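Local atomic coordinates of uncharacterized protein (Acinetobacter baumannii, PDB entry 4L3U), a protein that is of unknown function, a small all-helical member of a family of uncharacterised domains. Residues 52-57 with 86-91; 100-105 with 123-128. One frame throughout, in Å; residues are numbered along the deposited sequence.

Contact 1 (52-57 with 86-91); sequences NQKVAD and SQIDPD
Helix 45-68 meets the loop joining helices 74-86 and 95-112 through Lys-54, which lies along Gln-87 and Ile-88 in a helix-to-loop contact of an all-helical fold. The ammonium group supplies the polar half: Lys-54 NZ donates to Gln-87 O at 3.0 Å. The approach is bent, with a C=O...N angle of 136°, and the donor stands above the carbonyl plane, 36° out of it. Behind the nitrogen, Lys-54 CE also comes within 3.6 Å of Gln-87 O, and the Gln-87 CB methylene lies 4.0 Å from Lys-54 NZ, so the end of the lysine runs close to the loop backbone. A bend at the second torsion of Lys-54 (chi2 -83°), followed by an extended outer chain, carries the amine to the carbonyl. The apolar half sits at the root of the same side chain. Ile-88 turns its extended CG1-CD1 branch to the helix, and its CD1 meets Lys-54 CB at 4.0 Å. Lysine thus acts as a hydrocarbon near its backbone and as a donor at its end. Farther along the loop, Asp-89 OD1 receives a weak bond from Asp-91 N across Pro-90, in the manner of an Asx turn. Elsewhere on the helical segment, Val-55 points away from this loop and packs on Phe-26, Phe-32 and Thr-104, while the Asn-52 amide is gripped at both ends, by Asp-30 OD1 and His-31 N. The contact is small, burying about 150 Å² summed over both sides, and graded from buried Ile-88 to exposed Gln-87. It is a loop carbonyl beyond helix 74-86 bound by a lysine of an adjacent helix, within a five-helix domain.

Contact 2 (100-105 with 123-128); sequences QVATTF and KWVYGE
The six-membered half of the Trp-124 indole meets Val-101 obliquely, while Val-125 CG2 lies in plane at the edge of the same ring system. The second flat group, the Tyr-126 phenol, has one face covered by Val-125 CG1, 3.4 Å above the plane and over its centre. Val-101 approaches Trp-124 with its axis at about a right angle to the tryptophan side chain. Its CG1 comes to 3.7 Å from Trp-124 CH2, and Val-101 CB is close behind, 3.8 Å from that same CH2. With CG anti to the backbone N (chi1 -177°), the indole is carried over to helix 95-112. Beside it, Ala-102 CB touches Val-125 CG2 at 3.9 Å, so the two gamma carbons of this valine divide their work: CG2 touches the alanine methyl and lies at the indole edge, CG1 lies over the phenol face. The pairs Val-101 with Trp-124 and Ala-102 with Val-125 make a wholly apolar seam. On the other side of helix 95-112, Gln-100 O takes two bonds from Thr-104, one from its N and one from its OG1 (2.8 Å to Gln-100 O), which arrive from opposite faces of the carbonyl plane; this ties the threonine hydroxyl to its own helix. Helix 74-86 adds Ile-85, touching both Val-101 and Trp-124, and Phe-105 packs on Leu-81 and Ile-85. Thr-104 meets Val-55 of helix 45-68, so helix 95-112 touches both that helix and helix 120-134.

Contact 1 and contact 2 follow each other along the chain, with centres about 11 Å apart, and they touch; contact 2 is buried, contact 1 only partly. Their main tie is polar: the indole Trp-124 NE1 of contact 2 probably donates to Ile-88 O of contact 1 at 2.9 Å. The loop 86-91 is therefore held from helix 45-68 by Lys-54 and from helix 120-134 by Trp-124, through the carbonyls of successive residues. Pro-90 CB also packs against Trp-124 O at 3.7 Å. A second junction joins the helical segments 52-57 and 100-105, where Val-55 CG1 lies 3.9 Å from Thr-104 CG2. No active site is known for this protein.

Contact 1 (52-57 with 86-91)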
ATOM      1  N   ASN A  52      -3.697   6.315   6.412  1.00 27.66           N
ATOM      2  CA  ASN A  52      -2.332   6.789   6.245  1.00 29.74           C
ATOM      3  C   ASN A  52      -1.389   6.072   7.211  1.00 33.03           C
ATOM      4  O   ASN A  52      -0.234   5.793   6.881  1.00 30.60           O
ATOM      5  CB  ASN A  52      -2.273   8.302   6.455  1.00 29.58           C
ATOM      6  CG  ASN A  52      -2.828   9.070   5.275  1.00 30.92           C
ATOM      7  OD1 ASN A  52      -2.493   8.785   4.128  1.00 32.32           O
ATOM      8  ND2 ASN A  52      -3.690  10.042   5.549  1.00 32.12           N
ATOM      9  N   GLN A  53      -1.896   5.759   8.399  1.00 35.77           N
ATOM     10  CA  GLN A  53      -1.108   5.051   9.401  1.00 36.51           C
ATOM     11  C   GLN A  53      -0.782   3.629   8.942  1.00 30.86           C
ATOM     12  O   GLN A  53       0.353   3.175   9.066  1.00 31.66           O
ATOM     13  CB  GLN A  53      -1.853   5.021  10.738  1.00 42.10           C
ATOM     14  CG  GLN A  53      -1.168   4.198  11.819  1.00 49.58           C
ATOM     15  CD  GLN A  53       0.224   4.707  12.159  1.00 56.63           C
ATOM     16  OE1 GLN A  53       0.580   5.844  11.845  1.00 58.83           O
ATOM     17  NE2 GLN A  53       1.023   3.860  12.807  1.00 57.84           N
ATOM     18  N   LYS A  54      -1.785   2.928   8.422  1.00 27.55           N
ATOM     19  CA  LYS A  54      -1.592   1.583   7.886  1.00 27.18           C
ATOM     20  C   LYS A  54      -0.579   1.587   6.741  1.00 25.05           C
ATOM     21  O   LYS A  54       0.221   0.664   6.598  1.00 23.72           O
ATOM     22  CB  LYS A  54      -2.923   1.019   7.389  1.00 28.96           C
ATOM     23  CG  LYS A  54      -3.972   0.818   8.476  1.00 33.25           C
ATOM     24  CD  LYS A  54      -3.787  -0.502   9.213  1.00 35.76           C
ATOM     25  CE  LYS A  54      -4.972  -0.806  10.126  1.00 36.84           C
ATOM     26  NZ  LYS A  54      -4.882  -2.158  10.749  1.00 37.71           N
ATOM     27  N   VAL A  55      -0.618   2.635   5.925  1.00 26.45           N
ATOM     28  CA  VAL A  55       0.330   2.790   4.826  1.00 25.45           C
ATOM     29  C   VAL A  55       1.707   3.064   5.401  1.00 23.96           C
ATOM     30  O   VAL A  55       2.706   2.536   4.923  1.00 25.37           O
ATOM     31  CB  VAL A  55      -0.079   3.949   3.868  1.00 30.28           C
ATOM     32  CG1 VAL A  55       1.012   4.234   2.837  1.00 27.69           C
ATOM     33  CG2 VAL A  55      -1.382   3.622   3.168  1.00 31.17           C
ATOM     34  N   ALA A  56       1.749   3.902   6.429  1.00 23.75           N
ATOM     35  CA  ALA A  56       2.999   4.233   7.086  1.00 23.35           C
ATOM     36  C   ALA A  56       3.609   2.979   7.697  1.00 24.43           C
ATOM     37  O   ALA A  56       4.824   2.807   7.677  1.00 25.82           O
ATOM     38  CB  ALA A  56       2.770   5.290   8.151  1.00 24.43           C
ATOM     39  N   ASP A  57       2.764   2.099   8.227  1.00 23.74           N
ATOM     40  CA  ASP A  57       3.236   0.865   8.850  1.00 23.83           C
ATOM     41  C   ASP A  57       3.942  -0.031   7.834  1.00 24.36           C
ATOM     42  O   ASP A  57       4.991  -0.599   8.126  1.00 27.07           O
ATOM     43  CB  ASP A  57       2.083   0.092   9.503  1.00 24.93           C
ATOM     44  CG  ASP A  57       1.443   0.844  10.660  1.00 30.33           C
ATOM     45  OD1 ASP A  57       2.113   1.702  11.266  1.00 32.37           O
ATOM     46  OD2 ASP A  57       0.266   0.567  10.970  1.00 34.28           O
ATOM     47  N   SER A  86      -3.002  -6.902   3.972  1.00 28.59           N
ATOM     48  CA  SER A  86      -3.935  -7.759   4.692  1.00 28.22           C
ATOM     49  C   SER A  86      -4.389  -7.126   6.012  1.00 27.66           C
ATOM     50  O   SER A  86      -5.371  -7.566   6.599  1.00 28.91           O
ATOM     51  CB  SER A  86      -3.317  -9.134   4.945  1.00 30.58           C
ATOM     52  OG  SER A  86      -2.137  -9.023   5.714  1.00 34.81           O
ATOM     53  N   GLN A  87      -3.680  -6.092   6.466  1.00 27.22           N
ATOM     54  CA  GLN A  87      -4.015  -5.402   7.716  1.00 28.26           C
ATOM     55  C   GLN A  87      -5.235  -4.507   7.579  1.00 29.28           C
ATOM     56  O   GLN A  87      -5.756  -3.990   8.569  1.00 28.69           O
ATOM     57  CB  GLN A  87      -2.842  -4.544   8.191  1.00 31.51           C
ATOM     58  CG  GLN A  87      -1.591  -5.322   8.490  1.00 34.95           C
ATOM     59  CD  GLN A  87      -1.817  -6.405   9.516  1.00 38.54           C
ATOM     60  OE1 GLN A  87      -2.382  -6.157  10.578  1.00 39.44           O
ATOM     61  NE2 GLN A  87      -1.399  -7.622   9.194  1.00 41.59           N
ATOM     62  N   ILE A  88      -5.677  -4.316   6.341  1.00 31.02           N
ATOM     63  CA  ILE A  88      -6.793  -3.432   6.035  1.00 30.52           C
ATOM     64  C   ILE A  88      -7.995  -4.248   5.560  1.00 32.92           C
ATOM     65  O   ILE A  88      -7.941  -4.896   4.517  1.00 31.12           O
ATOM     66  CB  ILE A  88      -6.406  -2.421   4.937  1.00 29.32           C
ATOM     67  CG1 ILE A  88      -5.109  -1.695   5.307  1.00 28.79           C
ATOM     68  CG2 ILE A  88      -7.533  -1.423   4.712  1.00 29.14           C
ATOM     69  CD1 ILE A  88      -4.560  -0.807   4.207  1.00 27.81           C
ATOM     70  N   ASP A  89      -9.073  -4.212   6.337  1.00 36.14           N
ATOM     71  CA  ASP A  89     -10.304  -4.925   6.011  1.00 35.94           C
ATOM     72  C   ASP A  89     -11.034  -4.233   4.856  1.00 33.87           C
ATOM     73  O   ASP A  89     -11.502  -3.107   5.016  1.00 33.71           O
ATOM     74  CB  ASP A  89     -11.200  -4.961   7.252  1.00 38.42           C
ATOM     75  CG  ASP A  89     -12.457  -5.778   7.047  1.00 40.35           C
ATOM     76  OD1 ASP A  89     -12.455  -6.671   6.176  1.00 42.24           O
ATOM     77  OD2 ASP A  89     -13.446  -5.532   7.768  1.00 41.32           O
ATOM     78  N   PRO A  90     -11.135  -4.900   3.687  1.00 32.05           N
ATOM     79  CA  PRO A  90     -11.776  -4.241   2.540  1.00 32.23           C
ATOM     80  C   PRO A  90     -13.275  -4.001   2.726  1.00 35.29           C
ATOM     81  O   PRO A  90     -13.864  -3.232   1.969  1.00 38.27           O
ATOM     82  CB  PRO A  90     -11.528  -5.219   1.387  1.00 28.67           C
ATOM     83  CG  PRO A  90     -11.351  -6.536   2.036  1.00 29.01           C
ATOM     84  CD  PRO A  90     -10.673  -6.258   3.343  1.00 31.28           C
ATOM     85  N   ASP A  91     -13.877  -4.645   3.719  1.00 36.46           N
ATOM     86  CA  ASP A  91     -15.304  -4.482   3.977  1.00 38.04           C
ATOM     87  C   ASP A  91     -15.625  -3.215   4.782  1.00 37.98           C
ATOM     88  O   ASP A  91     -16.786  -2.959   5.103  1.00 42.05           O
ATOM     89  CB  ASP A  91     -15.842  -5.714   4.706  1.00 42.25           C
ATOM     90  CG  ASP A  91     -15.602  -7.001   3.933  1.00 46.56           C
ATOM     91  OD1 ASP A  91     -15.564  -6.955   2.683  1.00 46.71           O
ATOM     92  OD2 ASP A  91     -15.451  -8.062   4.577  1.00 49.83           O
TER

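Contact 2 (100-105 with 123-128)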
ATOM      1  N   GLN A 100      -8.100   3.620  -4.213  1.00 29.30           N
ATOM      2  CA  GLN A 100      -7.021   4.529  -3.858  1.00 29.97           C
ATOM      3  C   GLN A 100      -5.954   3.803  -3.040  1.00 27.38           C
ATOM      4  O   GLN A 100      -4.768   4.107  -3.151  1.00 27.70           O
ATOM      5  CB  GLN A 100      -7.557   5.730  -3.077  1.00 34.89           C
ATOM      6  CG  GLN A 100      -6.535   6.839  -2.900  1.00 39.29           C
ATOM      7  CD  GLN A 100      -6.137   7.483  -4.215  1.00 43.41           C
ATOM      8  OE1 GLN A 100      -6.824   7.336  -5.227  1.00 44.98           O
ATOM      9  NE2 GLN A 100      -5.017   8.201  -4.206  1.00 45.28           N
ATOM     10  N   VAL A 101      -6.381   2.849  -2.219  1.00 25.86           N
ATOM     11  CA  VAL A 101      -5.453   2.042  -1.431  1.00 26.98           C
ATOM     12  C   VAL A 101      -4.587   1.189  -2.354  1.00 27.56           C
ATOM     13  O   VAL A 101      -3.386   1.048  -2.135  1.00 27.71           O
ATOM     14  CB  VAL A 101      -6.198   1.124  -0.432  1.00 26.21           C
ATOM     15  CG1 VAL A 101      -5.254   0.086   0.179  1.00 27.29           C
ATOM     16  CG2 VAL A 101      -6.839   1.944   0.663  1.00 26.41           C
ATOM     17  N   ALA A 102      -5.212   0.618  -3.379  1.00 28.36           N
ATOM     18  CA  ALA A 102      -4.504  -0.192  -4.360  1.00 26.58           C
ATOM     19  C   ALA A 102      -3.483   0.652  -5.115  1.00 28.13           C
ATOM     20  O   ALA A 102      -2.340   0.243  -5.286  1.00 31.15           O
ATOM     21  CB  ALA A 102      -5.487  -0.823  -5.325  1.00 25.15           C
ATOM     22  N   THR A 103      -3.903   1.830  -5.564  1.00 28.51           N
ATOM     23  CA  THR A 103      -3.019   2.745  -6.270  1.00 30.10           C
ATOM     24  C   THR A 103      -1.840   3.126  -5.383  1.00 30.67           C
ATOM     25  O   THR A 103      -0.701   3.192  -5.840  1.00 31.71           O
ATOM     26  CB  THR A 103      -3.783   4.017  -6.702  1.00 34.08           C
ATOM     27  OG1 THR A 103      -4.782   3.668  -7.670  1.00 36.32           O
ATOM     28  CG2 THR A 103      -2.843   5.057  -7.307  1.00 35.97           C
ATOM     29  N   THR A 104      -2.126   3.379  -4.109  1.00 32.10           N
ATOM     30  CA  THR A 104      -1.098   3.748  -3.143  1.00 30.23           C
ATOM     31  C   THR A 104      -0.083   2.616  -2.977  1.00 28.27           C
ATOM     32  O   THR A 104       1.121   2.856  -2.935  1.00 27.35           O
ATOM     33  CB  THR A 104      -1.730   4.114  -1.776  1.00 29.11           C
ATOM     34  OG1 THR A 104      -2.581   5.255  -1.934  1.00 29.28           O
ATOM     35  CG2 THR A 104      -0.664   4.431  -0.730  1.00 28.01           C
ATOM     36  N   PHE A 105      -0.569   1.381  -2.900  1.00 28.61           N
ATOM     37  CA  PHE A 105       0.313   0.229  -2.740  1.00 29.21           C
ATOM     38  C   PHE A 105       1.061  -0.102  -4.026  1.00 32.96           C
ATOM     39  O   PHE A 105       2.104  -0.752  -3.992  1.00 35.22           O
ATOM     40  CB  PHE A 105      -0.477  -0.991  -2.266  1.00 29.26           C
ATOM     41  CG  PHE A 105      -0.493  -1.157  -0.772  1.00 34.05           C
ATOM     42  CD1 PHE A 105      -1.303  -0.360   0.018  1.00 35.22           C
ATOM     43  CD2 PHE A 105       0.307  -2.107  -0.154  1.00 35.31           C
ATOM     44  CE1 PHE A 105      -1.316  -0.507   1.395  1.00 34.31           C
ATOM     45  CE2 PHE A 105       0.296  -2.259   1.223  1.00 34.65           C
ATOM     46  CZ  PHE A 105      -0.515  -1.458   1.996  1.00 33.94           C
ATOM     47  N   LYS A 123      -7.239  -9.137  -5.894  1.00 28.80           N
ATOM     48  CA  LYS A 123      -8.027 -10.044  -5.065  1.00 30.67           C
ATOM     49  C   LYS A 123      -8.557  -9.298  -3.851  1.00 30.08           C
ATOM     50  O   LYS A 123      -9.656  -9.563  -3.369  1.00 31.72           O
ATOM     51  CB  LYS A 123      -7.182 -11.243  -4.626  1.00 32.39           C
ATOM     52  CG  LYS A 123      -7.930 -12.234  -3.752  1.00 37.88           C
ATOM     53  CD  LYS A 123      -7.160 -13.529  -3.585  1.00 41.91           C
ATOM     54  CE  LYS A 123      -7.915 -14.506  -2.703  1.00 45.57           C
ATOM     55  NZ  LYS A 123      -7.229 -15.825  -2.612  1.00 48.27           N
ATOM     56  N   TRP A 124      -7.763  -8.351  -3.368  1.00 28.20           N
ATOM     57  CA  TRP A 124      -8.139  -7.541  -2.223  1.00 26.70           C
ATOM     58  C   TRP A 124      -9.279  -6.591  -2.595  1.00 28.22           C
ATOM     59  O   TRP A 124     -10.260  -6.472  -1.862  1.00 29.62           O
ATOM     60  CB  TRP A 124      -6.919  -6.762  -1.727  1.00 26.40           C
ATOM     61  CG  TRP A 124      -7.166  -5.942  -0.495  1.00 27.82           C
ATOM     62  CD1 TRP A 124      -7.067  -6.358   0.803  1.00 27.89           C
ATOM     63  CD2 TRP A 124      -7.548  -4.560  -0.441  1.00 28.30           C
ATOM     64  NE1 TRP A 124      -7.364  -5.324   1.657  1.00 26.69           N
ATOM     65  CE2 TRP A 124      -7.662  -4.210   0.916  1.00 27.26           C
ATOM     66  CE3 TRP A 124      -7.809  -3.589  -1.419  1.00 28.52           C
ATOM     67  CZ2 TRP A 124      -8.024  -2.928   1.328  1.00 28.02           C
ATOM     68  CZ3 TRP A 124      -8.166  -2.315  -1.006  1.00 28.73           C
ATOM     69  CH2 TRP A 124      -8.271  -1.997   0.354  1.00 28.47           C
ATOM     70  N   VAL A 125      -9.158  -5.936  -3.745  1.00 28.84           N
ATOM     71  CA  VAL A 125     -10.155  -4.957  -4.179  1.00 28.79           C
ATOM     72  C   VAL A 125     -11.497  -5.596  -4.548  1.00 28.06           C
ATOM     73  O   VAL A 125     -12.546  -5.121  -4.116  1.00 28.43           O
ATOM     74  CB  VAL A 125      -9.655  -4.119  -5.385  1.00 23.27           C
ATOM     75  CG1 VAL A 125     -10.745  -3.176  -5.876  1.00 23.11           C
ATOM     76  CG2 VAL A 125      -8.426  -3.319  -5.010  1.00 21.08           C
ATOM     77  N   TYR A 126     -11.459  -6.665  -5.341  1.00 28.37           N
ATOM     78  CA  TYR A 126     -12.676  -7.247  -5.915  1.00 29.45           C
ATOM     79  C   TYR A 126     -13.074  -8.594  -5.311  1.00 32.25           C
ATOM     80  O   TYR A 126     -14.117  -9.145  -5.657  1.00 33.80           O
ATOM     81  CB  TYR A 126     -12.506  -7.400  -7.429  1.00 29.09           C
ATOM     82  CG  TYR A 126     -12.033  -6.133  -8.106  1.00 28.82           C
ATOM     83  CD1 TYR A 126     -12.918  -5.107  -8.399  1.00 28.87           C
ATOM     84  CD2 TYR A 126     -10.697  -5.957  -8.435  1.00 29.56           C
ATOM     85  CE1 TYR A 126     -12.489  -3.941  -9.008  1.00 30.17           C
ATOM     86  CE2 TYR A 126     -10.260  -4.797  -9.047  1.00 29.99           C
ATOM     87  CZ  TYR A 126     -11.160  -3.794  -9.330  1.00 30.22           C
ATOM     88  OH  TYR A 126     -10.728  -2.639  -9.935  1.00 30.97           O
ATOM     89  N   GLY A 127     -12.252  -9.127  -4.413  1.00 33.03           N
ATOM     90  CA  GLY A 127     -12.527 -10.422  -3.821  1.00 31.95           C
ATOM     91  C   GLY A 127     -13.840 -10.445  -3.070  1.00 31.88           C
ATOM     92  O   GLY A 127     -14.815 -11.029  -3.535  1.00 31.33           O
ATOM     93  N   GLU A 128     -13.863  -9.799  -1.909  1.00 35.13           N
ATOM     94  CA  GLU A 128     -15.041  -9.797  -1.051  1.00 38.85           C
ATOM     95  C   GLU A 128     -16.257  -9.218  -1.771  1.00 39.31           C
ATOM     96  O   GLU A 128     -17.390  -9.592  -1.479  1.00 38.65           O
ATOM     97  CB  GLU A 128     -14.766  -9.008   0.231  1.00 38.77           C
TER